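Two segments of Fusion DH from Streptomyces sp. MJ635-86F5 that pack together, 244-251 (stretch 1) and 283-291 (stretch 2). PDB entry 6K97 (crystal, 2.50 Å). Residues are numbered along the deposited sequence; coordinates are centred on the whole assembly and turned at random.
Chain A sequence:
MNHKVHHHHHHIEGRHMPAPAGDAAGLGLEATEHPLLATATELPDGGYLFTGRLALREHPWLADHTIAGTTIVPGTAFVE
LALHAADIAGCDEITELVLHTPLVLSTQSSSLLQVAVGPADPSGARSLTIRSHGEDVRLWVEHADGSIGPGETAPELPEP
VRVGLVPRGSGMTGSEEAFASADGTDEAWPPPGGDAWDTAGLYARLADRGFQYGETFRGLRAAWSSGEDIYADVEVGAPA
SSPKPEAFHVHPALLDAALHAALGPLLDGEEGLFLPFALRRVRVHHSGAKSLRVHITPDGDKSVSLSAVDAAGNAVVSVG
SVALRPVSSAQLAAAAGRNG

Stretch 1, residues 244-251: KPEAFHVH
Stretch 2, residues 283-291: RVHHSGAKS

The two segments run antiparallel, mostly as loop: the nearest CA pairs are Pro245–Lys290 (5.3 Å), Glu246–Gly288 (3.9 Å) and His249–Ser287 (4.3 Å), and together they bury 401 Å². Residues 245-247 form a 3-10 turn (phi/psi -59/-29, -59/-20, -87/-7), fixed by Ala247 N to Lys244 O (2.9 Å) and Phe248 N to Pro245 O (3.0 Å). Stretch 2 leaves its strand after Val284 and continues as loop through Lys290.

Gly288 is the backbone hub. Gly288 N donates to His249 O (3.0 Å, 147°) and weakly to Phe248 O (2.9 Å), where the 127° angle shows poorer alignment. Gly288 CA also lies 3.5 Å from Pro245 O in a CA-H...O contact (161° at H), and Ser287 CA makes another with His249 O (3.3 Å). Gly288 adopts phi/psi 80/10, a positive phi that favours glycine; an ideal CB would sit 3.6 Å from Glu246 O.

His249 takes chi1 -62° (m) and chi2 -74°, bringing ND1 to 3.0 Å from Ser287 OG, with Ser287 at chi1 -77° (m). The hydroxyl lies near the ring plane, at its edge, where the ND1 lone pair or N-H is directed; this hydrogen bond could run in either direction. NE2 is satisfied elsewhere in the structure.

Pro245, C-gamma endo, points toward stretch 2: its CB is 3.4 Å from Ala289 O, and its CG is 3.9 Å from Lys290 CB. Glu246 starts away, but chi1 -65° (m) and chi2 78° (p) fold it back, placing OE2 3.5 Å from Lys290 CB. Lys290 (chi1 86°, p; chi2 and chi3 t; chi4 136°, off) leads its amine away, so this contact involves its aliphatic base. Val250 and Val284, both chi1 t, meet through apolar methyls, CG2 of Val250 to CG2 of Val284 at 3.9 Å.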

# COMPACT_ATOMS: atom_id res chain seq x y z
N LYS A 244 -16.03 11.88 17.02
CA LYS A 244 -16.87 11.20 17.98
C LYS A 244 -16.44 9.75 18.24
O LYS A 244 -15.94 9.05 17.35
CB LYS A 244 -18.29 11.24 17.48
CG LYS A 244 -18.80 12.63 17.16
CD LYS A 244 -18.61 13.49 18.39
CE LYS A 244 -19.60 14.64 18.41
NZ LYS A 244 -19.40 15.44 19.65
N PRO A 245 -16.65 9.28 19.47
CA PRO A 245 -16.29 7.88 19.83
C PRO A 245 -17.00 6.82 18.98
O PRO A 245 -16.42 5.76 18.62
CB PRO A 245 -16.66 7.77 21.31
CG PRO A 245 -17.58 8.93 21.59
CD PRO A 245 -17.24 10.02 20.61
N GLU A 246 -18.20 7.15 18.52
CA GLU A 246 -18.93 6.30 17.57
C GLU A 246 -18.17 6.04 16.25
O GLU A 246 -18.45 5.07 15.51
CB GLU A 246 -20.33 6.90 17.31
CG GLU A 246 -21.26 6.92 18.53
CD GLU A 246 -20.98 8.05 19.53
OE1 GLU A 246 -20.00 8.82 19.35
OE2 GLU A 246 -21.64 8.13 20.57
N ALA A 247 -17.20 6.89 15.93
CA ALA A 247 -16.44 6.72 14.71
C ALA A 247 -15.22 5.79 14.86
O ALA A 247 -14.56 5.49 13.87
CB ALA A 247 -15.98 8.07 14.19
N PHE A 248 -14.91 5.37 16.09
CA PHE A 248 -13.76 4.52 16.31
C PHE A 248 -14.12 3.14 16.79
O PHE A 248 -15.20 2.90 17.40
CB PHE A 248 -12.93 5.10 17.45
CG PHE A 248 -12.21 6.38 17.15
CD1 PHE A 248 -10.94 6.36 16.68
CD2 PHE A 248 -12.75 7.58 17.52
CE1 PHE A 248 -10.23 7.52 16.49
CE2 PHE A 248 -12.05 8.78 17.33
CZ PHE A 248 -10.78 8.74 16.81
N HIS A 249 -13.17 2.22 16.65
CA HIS A 249 -13.35 0.91 17.31
C HIS A 249 -13.45 1.15 18.80
O HIS A 249 -14.48 0.84 19.36
CB HIS A 249 -12.30 -0.08 16.89
CG HIS A 249 -12.38 -0.35 15.42
ND1 HIS A 249 -13.39 -1.10 14.86
CD2 HIS A 249 -11.66 0.15 14.39
CE1 HIS A 249 -13.21 -1.15 13.56
NE2 HIS A 249 -12.20 -0.36 13.24
N VAL A 250 -12.41 1.75 19.37
CA VAL A 250 -12.47 2.32 20.71
C VAL A 250 -11.63 3.62 20.79
O VAL A 250 -10.45 3.61 20.63
CB VAL A 250 -11.92 1.35 21.77
CG1 VAL A 250 -12.19 1.91 23.14
CG2 VAL A 250 -12.54 -0.02 21.65
N HIS A 251 -12.29 4.72 21.07
CA HIS A 251 -11.74 6.03 21.06
C HIS A 251 -10.52 5.94 21.96
O HIS A 251 -10.62 5.55 23.10
CB HIS A 251 -12.78 7.07 21.58
CG HIS A 251 -12.43 8.51 21.29
ND1 HIS A 251 -11.28 9.11 21.74
CD2 HIS A 251 -13.09 9.47 20.60
CE1 HIS A 251 -11.24 10.37 21.35
NE2 HIS A 251 -12.33 10.62 20.65
N ARG A 283 -9.36 -7.59 22.81
CA ARG A 283 -10.50 -8.13 22.09
C ARG A 283 -11.63 -7.14 22.28
O ARG A 283 -11.98 -6.84 23.41
CB ARG A 283 -10.90 -9.48 22.67
CG ARG A 283 -12.02 -10.17 21.87
CD ARG A 283 -12.46 -11.53 22.41
NE ARG A 283 -11.85 -12.64 21.66
CZ ARG A 283 -10.65 -13.17 21.93
NH1 ARG A 283 -9.92 -12.72 22.95
NH2 ARG A 283 -10.18 -14.14 21.16
N VAL A 284 -12.11 -6.53 21.20
CA VAL A 284 -13.22 -5.62 21.23
C VAL A 284 -14.45 -6.38 20.78
O VAL A 284 -14.39 -6.98 19.74
CB VAL A 284 -13.05 -4.50 20.26
CG1 VAL A 284 -14.26 -3.61 20.26
CG2 VAL A 284 -11.85 -3.69 20.66
N HIS A 285 -15.54 -6.37 21.57
CA HIS A 285 -16.77 -7.10 21.18
C HIS A 285 -17.76 -6.19 20.45
O HIS A 285 -18.58 -6.66 19.68
CB HIS A 285 -17.44 -7.76 22.41
CG HIS A 285 -16.50 -8.51 23.29
ND1 HIS A 285 -16.20 -9.84 23.10
CD2 HIS A 285 -15.74 -8.11 24.34
CE1 HIS A 285 -15.34 -10.24 24.02
NE2 HIS A 285 -15.02 -9.19 24.76
N HIS A 286 -17.73 -4.88 20.71
CA HIS A 286 -18.59 -3.91 19.98
C HIS A 286 -17.84 -2.57 19.85
O HIS A 286 -17.28 -2.10 20.77
CB HIS A 286 -19.90 -3.68 20.72
CG HIS A 286 -20.75 -4.89 20.82
ND1 HIS A 286 -20.86 -5.63 21.98
CD2 HIS A 286 -21.50 -5.53 19.90
CE1 HIS A 286 -21.70 -6.63 21.79
NE2 HIS A 286 -22.10 -6.59 20.54
N SER A 287 -17.87 -2.01 18.68
CA SER A 287 -17.15 -0.84 18.31
C SER A 287 -17.98 0.35 18.68
O SER A 287 -19.14 0.20 18.88
CB SER A 287 -16.98 -0.79 16.77
OG SER A 287 -15.96 -1.71 16.33
N GLY A 288 -17.37 1.54 18.76
CA GLY A 288 -18.16 2.75 18.96
C GLY A 288 -18.66 3.09 20.34
O GLY A 288 -19.41 4.02 20.47
N ALA A 289 -18.23 2.43 21.40
CA ALA A 289 -18.73 2.82 22.72
C ALA A 289 -18.40 4.27 23.06
O ALA A 289 -17.31 4.73 22.75
CB ALA A 289 -18.18 1.91 23.80
N LYS A 290 -19.36 4.98 23.67
CA LYS A 290 -19.15 6.38 24.03
C LYS A 290 -18.68 6.53 25.47
O LYS A 290 -18.01 7.49 25.82
CB LYS A 290 -20.38 7.22 23.74
CG LYS A 290 -21.44 7.26 24.81
CD LYS A 290 -22.42 8.38 24.50
CE LYS A 290 -23.22 8.80 25.72
NZ LYS A 290 -23.26 10.28 25.78
N SER A 291 -19.00 5.53 26.29
CA SER A 291 -18.50 5.48 27.65
C SER A 291 -18.37 4.05 28.16
O SER A 291 -18.89 3.13 27.55
CB SER A 291 -19.39 6.32 28.57
OG SER A 291 -20.62 5.72 28.75